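Dna-binding protein RAP1 (Saccharomyces cerevisiae, PDB 4BJT) binds telomeric and promoter DNA in yeast and, through its C-terminal domain, recruits partner proteins such as Rif1 to shape telomere architecture. Local coordinates at residues C[87-99]-C[137-149]. Sequence-based numbering, arbitrary orientation.
Sequences STRQFMDKLHEVI and LMVFPRYFLNMFK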
ATOM      1  N   SER C  87       2.733   1.698 -20.046  1.00 16.30           N
ATOM      2  CA  SER C  87       1.361   1.396 -19.676  1.00 15.77           C
ATOM      3  C   SER C  87       1.299   1.112 -18.186  1.00 17.39           C
ATOM      4  O   SER C  87       2.314   0.788 -17.547  1.00 16.40           O
ATOM      5  CB  SER C  87       0.884   0.162 -20.451  1.00 18.73           C
ATOM      6  OG  SER C  87       1.652  -0.988 -20.108  1.00 18.07           O
ATOM      7  N   THR C  88       0.092   1.131 -17.645  1.00 16.51           N
ATOM      8  CA  THR C  88      -0.104   0.782 -16.240  1.00 15.33           C
ATOM      9  C   THR C  88       0.319  -0.663 -16.004  1.00 17.52           C
ATOM     10  O   THR C  88       0.962  -0.963 -15.003  1.00 16.88           O
ATOM     11  CB  THR C  88      -1.556   1.026 -15.817  1.00 16.89           C
ATOM     12  OG1 THR C  88      -1.827   2.397 -16.038  1.00 19.17           O
ATOM     13  CG2 THR C  88      -1.810   0.657 -14.354  1.00 18.67           C
ATOM     14  N   ARG C  89      -0.016  -1.561 -16.946  1.00 16.77           N
ATOM     15  CA  ARG C  89       0.345  -2.967 -16.814  1.00 16.92           C
ATOM     16  C   ARG C  89       1.872  -3.129 -16.699  1.00 18.34           C
ATOM     17  O   ARG C  89       2.337  -3.932 -15.895  1.00 17.93           O
ATOM     18  CB  ARG C  89      -0.221  -3.778 -17.987  1.00 17.96           C
ATOM     19  CG  ARG C  89       0.054  -5.262 -17.884  1.00 21.56           C
ATOM     20  CD  ARG C  89      -0.534  -5.996 -19.053  1.00 24.90           C
ATOM     21  NE  ARG C  89      -1.999  -6.051 -19.014  1.00 24.73           N
ATOM     22  CZ  ARG C  89      -2.723  -6.962 -18.352  1.00 25.95           C
ATOM     23  NH1 ARG C  89      -2.130  -7.897 -17.629  1.00 26.46           N
ATOM     24  NH2 ARG C  89      -4.046  -6.927 -18.399  1.00 30.09           N
ATOM     25  N   GLN C  90       2.639  -2.389 -17.490  1.00 15.94           N
ATOM     26  CA  GLN C  90       4.091  -2.518 -17.455  1.00 16.33           C
ATOM     27  C   GLN C  90       4.629  -2.117 -16.082  1.00 17.33           C
ATOM     28  O   GLN C  90       5.490  -2.805 -15.518  1.00 18.11           O
ATOM     29  CB  GLN C  90       4.757  -1.735 -18.570  1.00 17.49           C
ATOM     30  CG  GLN C  90       6.230  -2.111 -18.705  1.00 19.93           C
ATOM     31  CD  GLN C  90       6.866  -1.427 -19.883  1.00 31.19           C
ATOM     32  OE1 GLN C  90       6.727  -0.227 -20.042  1.00 29.99           O
ATOM     33  NE2 GLN C  90       7.471  -2.186 -20.802  1.00 35.30           N
ATOM     34  N   PHE C  91       4.112  -1.011 -15.527  1.00 16.88           N
ATOM     35  CA  PHE C  91       4.493  -0.577 -14.183  1.00 15.34           C
ATOM     36  C   PHE C  91       4.139  -1.646 -13.157  1.00 18.15           C
ATOM     37  O   PHE C  91       4.970  -2.018 -12.330  1.00 17.36           O
ATOM     38  CB  PHE C  91       3.811   0.752 -13.826  1.00 15.13           C
ATOM     39  CG  PHE C  91       3.844   1.099 -12.353  1.00 14.88           C
ATOM     40  CD1 PHE C  91       5.004   1.588 -11.758  1.00 17.56           C
ATOM     41  CD2 PHE C  91       2.729   0.927 -11.565  1.00 16.86           C
ATOM     42  CE1 PHE C  91       5.038   1.885 -10.396  1.00 16.86           C
ATOM     43  CE2 PHE C  91       2.772   1.198 -10.201  1.00 18.64           C
ATOM     44  CZ  PHE C  91       3.914   1.724  -9.634  1.00 17.39           C
ATOM     45  N   MET C  92       2.919  -2.173 -13.216  1.00 16.19           N
ATOM     46  CA  MET C  92       2.452  -3.147 -12.230  1.00 16.11           C
ATOM     47  C   MET C  92       3.279  -4.418 -12.311  1.00 19.47           C
ATOM     48  O   MET C  92       3.578  -5.014 -11.283  1.00 19.22           O
ATOM     49  CB  MET C  92       0.963  -3.491 -12.429  1.00 17.89           C
ATOM     50  CG  MET C  92       0.031  -2.325 -12.204  1.00 18.07           C
ATOM     51  SD  MET C  92       0.115  -1.590 -10.534  1.00 21.61           S
ATOM     52  CE  MET C  92      -0.192  -2.952  -9.548  1.00 19.99           C
ATOM     53  N   ASP C  93       3.649  -4.842 -13.499  1.00 18.96           N
ATOM     54  CA  ASP C  93       4.439  -6.045 -13.644  1.00 20.28           C
ATOM     55  C   ASP C  93       5.866  -5.839 -13.093  1.00 22.88           C
ATOM     56  O   ASP C  93       6.391  -6.753 -12.456  1.00 22.34           O
ATOM     57  CB  ASP C  93       4.413  -6.545 -15.093  1.00 24.36           C
ATOM     58  CG  ASP C  93       3.031  -7.054 -15.533  1.00 28.88           C
ATOM     59  OD1 ASP C  93       2.120  -7.131 -14.689  1.00 32.97           O
ATOM     60  OD2 ASP C  93       2.825  -7.241 -16.740  1.00 37.25           O
ATOM     61  N   LYS C  94       6.461  -4.627 -13.237  1.00 19.90           N
ATOM     62  CA  LYS C  94       7.771  -4.349 -12.627  1.00 19.47           C
ATOM     63  C   LYS C  94       7.641  -4.317 -11.103  1.00 22.30           C
ATOM     64  O   LYS C  94       8.506  -4.836 -10.403  1.00 22.53           O
ATOM     65  CB  LYS C  94       8.383  -3.041 -13.147  1.00 20.88           C
ATOM     66  CG  LYS C  94       9.835  -2.859 -12.765  1.00 22.61           C
ATOM     67  CD  LYS C  94      10.741  -3.862 -13.485  1.00 26.45           C
ATOM     68  CE  LYS C  94      12.180  -3.739 -13.082  1.00 51.28           C
ATOM     69  NZ  LYS C  94      13.085  -4.490 -14.012  1.00 64.18           N
ATOM     70  N   LEU C  95       6.560  -3.720 -10.603  1.00 17.64           N
ATOM     71  CA  LEU C  95       6.290  -3.646  -9.166  1.00 17.51           C
ATOM     72  C   LEU C  95       6.228  -5.071  -8.610  1.00 22.56           C
ATOM     73  O   LEU C  95       6.862  -5.352  -7.596  1.00 21.77           O
ATOM     74  CB  LEU C  95       4.998  -2.876  -8.913  1.00 16.12           C
ATOM     75  CG  LEU C  95       4.551  -2.805  -7.448  1.00 19.92           C
ATOM     76  CD1 LEU C  95       5.552  -1.998  -6.611  1.00 21.47           C
ATOM     77  CD2 LEU C  95       3.197  -2.182  -7.342  1.00 22.67           C
ATOM     78  N   HIS C  96       5.499  -5.982  -9.302  0.55 20.22           N
ATOM     79  CA  HIS C  96       5.410  -7.398  -8.895  0.55 22.44           C
ATOM     80  C   HIS C  96       6.802  -8.021  -8.780  0.55 27.12           C
ATOM     81  O   HIS C  96       7.083  -8.706  -7.799  0.55 27.45           O
ATOM     82  CB  HIS C  96       4.568  -8.207  -9.900  0.55 24.79           C
ATOM     83  CG  HIS C  96       4.453  -9.664  -9.564  0.55 30.26           C
ATOM     84  ND1 HIS C  96       5.268 -10.616 -10.165  0.55 34.30           N
ATOM     85  CD2 HIS C  96       3.655 -10.282  -8.665  0.55 32.42           C
ATOM     86  CE1 HIS C  96       4.912 -11.780  -9.639  0.55 33.92           C
ATOM     87  NE2 HIS C  96       3.950 -11.626  -8.729  0.55 33.44           N
ATOM     88  N   GLU C  97       7.661  -7.788  -9.770  1.00 24.11           N
ATOM     89  CA  GLU C  97       9.034  -8.315  -9.778  1.00 27.24           C
ATOM     90  C   GLU C  97       9.843  -7.801  -8.558  1.00 30.53           C
ATOM     91  O   GLU C  97      10.488  -8.606  -7.866  1.00 31.03           O
ATOM     92  CB  GLU C  97       9.716  -7.956 -11.112  1.00 28.76           C
ATOM     93  CG  GLU C  97      11.080  -8.571 -11.352  1.00 46.02           C
ATOM     94  CD  GLU C  97      11.743  -8.125 -12.646  1.00 75.00           C
ATOM     95  OE1 GLU C  97      11.039  -7.596 -13.538  1.00 56.86           O
ATOM     96  OE2 GLU C  97      12.973  -8.324 -12.775  1.00 81.47           O
ATOM     97  N   VAL C  98       9.716  -6.509  -8.213  1.00 24.98           N
ATOM     98  CA  VAL C  98      10.435  -5.955  -7.056  1.00 26.18           C
ATOM     99  C   VAL C  98       9.945  -6.569  -5.756  1.00 31.52           C
ATOM    100  O   VAL C  98      10.755  -7.072  -4.962  1.00 32.59           O
ATOM    101  CB  VAL C  98      10.298  -4.412  -6.983  1.00 29.12           C
ATOM    102  CG1 VAL C  98      10.883  -3.866  -5.671  1.00 29.20           C
ATOM    103  CG2 VAL C  98      10.975  -3.746  -8.177  1.00 29.08           C
ATOM    104  N   ILE C  99       8.628  -6.513  -5.527  1.00 26.72           N
ATOM    105  CA  ILE C  99       8.071  -6.972  -4.251  1.00 29.16           C
ATOM    106  C   ILE C  99       8.123  -8.492  -4.084  1.00 37.11           C
ATOM    107  O   ILE C  99       7.948  -8.947  -2.946  1.00 40.95           O
ATOM    108  CB  ILE C  99       6.666  -6.404  -3.952  1.00 31.64           C
ATOM    109  CG1 ILE C  99       5.598  -6.994  -4.897  1.00 33.35           C
ATOM    110  CG2 ILE C  99       6.684  -4.851  -3.936  1.00 28.62           C
ATOM    111  CD1 ILE C  99       4.270  -6.471  -4.689  1.00 37.68           C
ATOM    112  N   LEU C 137       3.755  -6.341   2.309  1.00 25.16           N
ATOM    113  CA  LEU C 137       4.166  -6.114   0.914  1.00 26.79           C
ATOM    114  C   LEU C 137       3.161  -6.591  -0.099  1.00 30.24           C
ATOM    115  O   LEU C 137       3.114  -6.023  -1.197  1.00 29.70           O
ATOM    116  CB  LEU C 137       5.492  -6.813   0.568  1.00 29.55           C
ATOM    117  CG  LEU C 137       6.729  -6.472   1.340  1.00 37.46           C
ATOM    118  CD1 LEU C 137       7.946  -6.942   0.584  1.00 38.78           C
ATOM    119  CD2 LEU C 137       6.821  -5.017   1.633  1.00 43.14           C
ATOM    120  N   MET C 138       2.363  -7.605   0.241  1.00 29.14           N
ATOM    121  CA  MET C 138       1.365  -8.166  -0.678  1.00 31.79           C
ATOM    122  C   MET C 138       0.254  -7.183  -1.023  1.00 30.75           C
ATOM    123  O   MET C 138      -0.468  -7.431  -1.988  1.00 30.90           O
ATOM    124  CB  MET C 138       0.746  -9.453  -0.094  1.00 37.06           C
ATOM    125  CG  MET C 138       1.758 -10.566   0.172  1.00 45.64           C
ATOM    126  SD  MET C 138       2.444 -11.332  -1.329  1.00 55.21           S
ATOM    127  CE  MET C 138       3.844 -10.180  -1.740  1.00 51.59           C
ATOM    128  N   VAL C 139       0.078  -6.106  -0.229  1.00 22.15           N
ATOM    129  CA  VAL C 139      -0.957  -5.104  -0.461  1.00 21.52           C
ATOM    130  C   VAL C 139      -0.389  -3.916  -1.311  1.00 22.35           C
ATOM    131  O   VAL C 139      -1.152  -3.040  -1.704  1.00 21.88           O
ATOM    132  CB  VAL C 139      -1.587  -4.691   0.899  1.00 27.52           C
ATOM    133  CG1 VAL C 139      -2.773  -3.765   0.705  1.00 27.66           C
ATOM    134  CG2 VAL C 139      -2.028  -5.926   1.698  1.00 29.41           C
ATOM    135  N   PHE C 140       0.932  -3.888  -1.648  1.00 20.26           N
ATOM    136  CA  PHE C 140       1.486  -2.794  -2.488  1.00 21.31           C
ATOM    137  C   PHE C 140       0.781  -2.670  -3.818  1.00 22.37           C
ATOM    138  O   PHE C 140       0.383  -1.571  -4.223  1.00 20.98           O
ATOM    139  CB  PHE C 140       2.981  -2.980  -2.758  1.00 23.88           C
ATOM    140  CG  PHE C 140       3.838  -1.960  -2.089  1.00 25.14           C
ATOM    141  CD1 PHE C 140       3.982  -0.709  -2.626  1.00 30.61           C
ATOM    142  CD2 PHE C 140       4.500  -2.254  -0.921  1.00 31.79           C
ATOM    143  CE1 PHE C 140       4.799   0.246  -2.015  1.00 32.36           C
ATOM    144  CE2 PHE C 140       5.276  -1.292  -0.293  1.00 33.98           C
ATOM    145  CZ  PHE C 140       5.445  -0.058  -0.867  1.00 30.95           C
ATOM    146  N   PRO C 141       0.597  -3.767  -4.574  1.00 20.42           N
ATOM    147  CA  PRO C 141      -0.091  -3.626  -5.872  1.00 19.76           C
ATOM    148  C   PRO C 141      -1.507  -3.074  -5.736  1.00 21.05           C
ATOM    149  O   PRO C 141      -1.934  -2.204  -6.493  1.00 19.75           O
ATOM    150  CB  PRO C 141      -0.051  -5.041  -6.447  1.00 21.60           C
ATOM    151  CG  PRO C 141       1.149  -5.653  -5.800  1.00 26.33           C
ATOM    152  CD  PRO C 141       1.070  -5.141  -4.378  1.00 22.58           C
ATOM    153  N   ARG C 142      -2.218  -3.537  -4.713  1.00 20.55           N
ATOM    154  CA  ARG C 142      -3.554  -3.081  -4.423  1.00 19.31           C
ATOM    155  C   ARG C 142      -3.564  -1.559  -4.204  1.00 17.91           C
ATOM    156  O   ARG C 142      -4.490  -0.865  -4.623  1.00 16.81           O
ATOM    157  CB  ARG C 142      -4.024  -3.791  -3.123  1.00 20.35           C
ATOM    158  CG  ARG C 142      -5.438  -3.529  -2.824  1.00 22.84           C
ATOM    159  CD  ARG C 142      -5.907  -4.273  -1.570  1.00 18.43           C
ATOM    160  NE  ARG C 142      -5.812  -5.722  -1.730  1.00 19.68           N
ATOM    161  CZ  ARG C 142      -6.235  -6.607  -0.822  1.00 22.76           C
ATOM    162  NH1 ARG C 142      -6.702  -6.196   0.345  1.00 19.84           N
ATOM    163  NH2 ARG C 142      -6.160  -7.911  -1.066  1.00 21.65           N
ATOM    164  N   TYR C 143      -2.560  -1.048  -3.496  1.00 16.15           N
ATOM    165  CA  TYR C 143      -2.476   0.378  -3.213  1.00 14.73           C
ATOM    166  C   TYR C 143      -2.450   1.147  -4.517  1.00 17.47           C
ATOM    167  O   TYR C 143      -3.271   2.042  -4.722  1.00 17.51           O
ATOM    168  CB  TYR C 143      -1.245   0.687  -2.356  1.00 17.38           C
ATOM    169  CG  TYR C 143      -1.196   2.125  -1.882  1.00 17.23           C
ATOM    170  CD1 TYR C 143      -0.862   3.160  -2.755  1.00 18.07           C
ATOM    171  CD2 TYR C 143      -1.574   2.464  -0.588  1.00 15.86           C
ATOM    172  CE1 TYR C 143      -0.862   4.482  -2.335  1.00 15.77           C
ATOM    173  CE2 TYR C 143      -1.515   3.781  -0.138  1.00 17.59           C
ATOM    174  CZ  TYR C 143      -1.170   4.790  -1.012  1.00 19.68           C
ATOM    175  OH  TYR C 143      -1.162   6.072  -0.522  1.00 22.46           O
ATOM    176  N   PHE C 144      -1.538   0.796  -5.412  1.00 16.51           N
ATOM    177  CA  PHE C 144      -1.429   1.558  -6.681  1.00 15.97           C
ATOM    178  C   PHE C 144      -2.627   1.379  -7.590  1.00 17.65           C
ATOM    179  O   PHE C 144      -3.093   2.359  -8.163  1.00 17.25           O
ATOM    180  CB  PHE C 144      -0.131   1.213  -7.414  1.00 16.31           C
ATOM    181  CG  PHE C 144       1.073   1.779  -6.720  1.00 16.64           C
ATOM    182  CD1 PHE C 144       1.322   3.131  -6.739  1.00 19.20           C
ATOM    183  CD2 PHE C 144       1.920   0.969  -5.997  1.00 18.86           C
ATOM    184  CE1 PHE C 144       2.416   3.665  -6.060  1.00 19.49           C
ATOM    185  CE2 PHE C 144       2.999   1.514  -5.296  1.00 22.70           C
ATOM    186  CZ  PHE C 144       3.237   2.855  -5.340  1.00 20.61           C
ATOM    187  N   LEU C 145      -3.160   0.151  -7.738  1.00 15.34           N
ATOM    188  CA  LEU C 145      -4.313  -0.012  -8.620  1.00 16.25           C
ATOM    189  C   LEU C 145      -5.469   0.841  -8.170  1.00 16.91           C
ATOM    190  O   LEU C 145      -6.152   1.438  -8.997  1.00 18.78           O
ATOM    191  CB  LEU C 145      -4.772  -1.463  -8.675  1.00 18.34           C
ATOM    192  CG  LEU C 145      -3.846  -2.428  -9.409  1.00 22.19           C
ATOM    193  CD1 LEU C 145      -4.176  -3.888  -9.038  1.00 23.04           C
ATOM    194  CD2 LEU C 145      -3.916  -2.213 -10.924  1.00 20.00           C
ATOM    195  N   ASN C 146      -5.742   0.862  -6.849  1.00 15.99           N
ATOM    196  CA  ASN C 146      -6.879   1.615  -6.327  1.00 17.14           C
ATOM    197  C   ASN C 146      -6.611   3.115  -6.332  1.00 19.78           C
ATOM    198  O   ASN C 146      -7.492   3.889  -6.676  1.00 19.92           O
ATOM    199  CB  ASN C 146      -7.305   1.077  -4.966  1.00 16.07           C
ATOM    200  CG  ASN C 146      -7.999  -0.254  -5.136  1.00 18.11           C
ATOM    201  OD1 ASN C 146      -9.207  -0.312  -5.322  1.00 20.09           O
ATOM    202  ND2 ASN C 146      -7.254  -1.316  -5.122  1.00 17.28           N
ATOM    203  N   MET C 147      -5.391   3.535  -6.017  1.00 17.03           N
ATOM    204  CA  MET C 147      -4.994   4.935  -6.109  1.00 16.45           C
ATOM    205  C   MET C 147      -5.223   5.442  -7.524  1.00 20.03           C
ATOM    206  O   MET C 147      -5.817   6.498  -7.740  1.00 19.74           O
ATOM    207  CB  MET C 147      -3.506   5.061  -5.739  1.00 18.18           C
ATOM    208  CG  MET C 147      -2.938   6.481  -5.932  1.00 20.82           C
ATOM    209  SD  MET C 147      -1.140   6.356  -5.838  1.00 24.14           S
ATOM    210  CE  MET C 147      -0.587   8.069  -6.186  1.00 22.52           C
ATOM    211  N   PHE C 148      -4.737   4.692  -8.492  1.00 18.22           N
ATOM    212  CA  PHE C 148      -4.846   5.101  -9.884  1.00 17.07           C
ATOM    213  C   PHE C 148      -6.268   5.061 -10.416  1.00 22.41           C
ATOM    214  O   PHE C 148      -6.667   5.993 -11.125  1.00 23.92           O
ATOM    215  CB  PHE C 148      -3.964   4.231 -10.771  1.00 16.78           C
ATOM    216  CG  PHE C 148      -2.472   4.208 -10.516  1.00 15.70           C
ATOM    217  CD1 PHE C 148      -1.840   5.266  -9.880  1.00 17.36           C
ATOM    218  CD2 PHE C 148      -1.670   3.267 -11.142  1.00 19.93           C
ATOM    219  CE1 PHE C 148      -0.451   5.285  -9.742  1.00 18.53           C
ATOM    220  CE2 PHE C 148      -0.295   3.299 -11.007  1.00 20.19           C
ATOM    221  CZ  PHE C 148       0.306   4.341 -10.359  1.00 18.77           C
ATOM    222  N   LYS C 149      -7.030   4.001 -10.101  1.00 20.87           N
ATOM    223  CA  LYS C 149      -8.407   3.911 -10.588  0.58 21.80           C
ATOM    224  C   LYS C 149      -9.268   5.014  -9.973  1.00 28.63           C
ATOM    225  O   LYS C 149     -10.048   5.644 -10.695  1.00 31.26           O
ATOM    226  CB  LYS C 149      -9.006   2.523 -10.289  0.58 23.02           C
ATOM    227  CG  LYS C 149     -10.349   2.256 -10.980  0.58 27.56           C
ATOM    228  CD  LYS C 149     -10.975   0.931 -10.540  0.58 33.00           C
ATOM    229  CE  LYS C 149     -12.385   0.765 -11.050  0.58 42.00           C
ATOM    230  NZ  LYS C 149     -12.911  -0.597 -10.779  0.58 47.83           N
TER
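Phe91 turns the edge of its ring onto Phe144. Its CZ sits over the centre of the Phe144 face, and the two planes stand at 83°, a T-shaped pair. Phe91 CG lies anti to the backbone N (chi1 165°), which carries the ring across to helix 140-149. Phe148 meets the Phe91 ring at a slant, with Phe148 CE2 3.8 Å from Phe91 CE2. The methyl CG2 of Thr88 touches the edge of Phe148, while Thr88 OG1 is hydrogen-bonded to Ile66 O. With an alanine at Phe91, a gap would probably open beside Phe144 and Phe148, leaving both rings freer to shift. Leu95 sends CD2 to Phe144 CD2, 3.7 Å away, and rests against Pro141 as well. The bends of Met92 at chi2 and chi3 fold its methyl CE against helix 140-149, 3.7 Å from both Leu145 CG and Pro141 CB. The end of Ile99, CD1, presses against the proline ring at CG and CD; Ile99 CD1 to Pro141 CG is 3.4 Å, a tight fit. No hydrogen bond crosses the contact. Helix 123-132 adds Ile129 against Phe140 and Phe144, and Phe82 makes a further edge-to-face pair with Phe91. At the Leu137 end of the interface, the backbone of Leu137 is hydrogen-bonded to the bound peptide. The axes of the two helical segments run at 162° and come within 10.5 Å at their closest: a near-antiparallel helix pair with an aromatic cluster, part of the buried core of the all-helical Rap1 C-terminal domain.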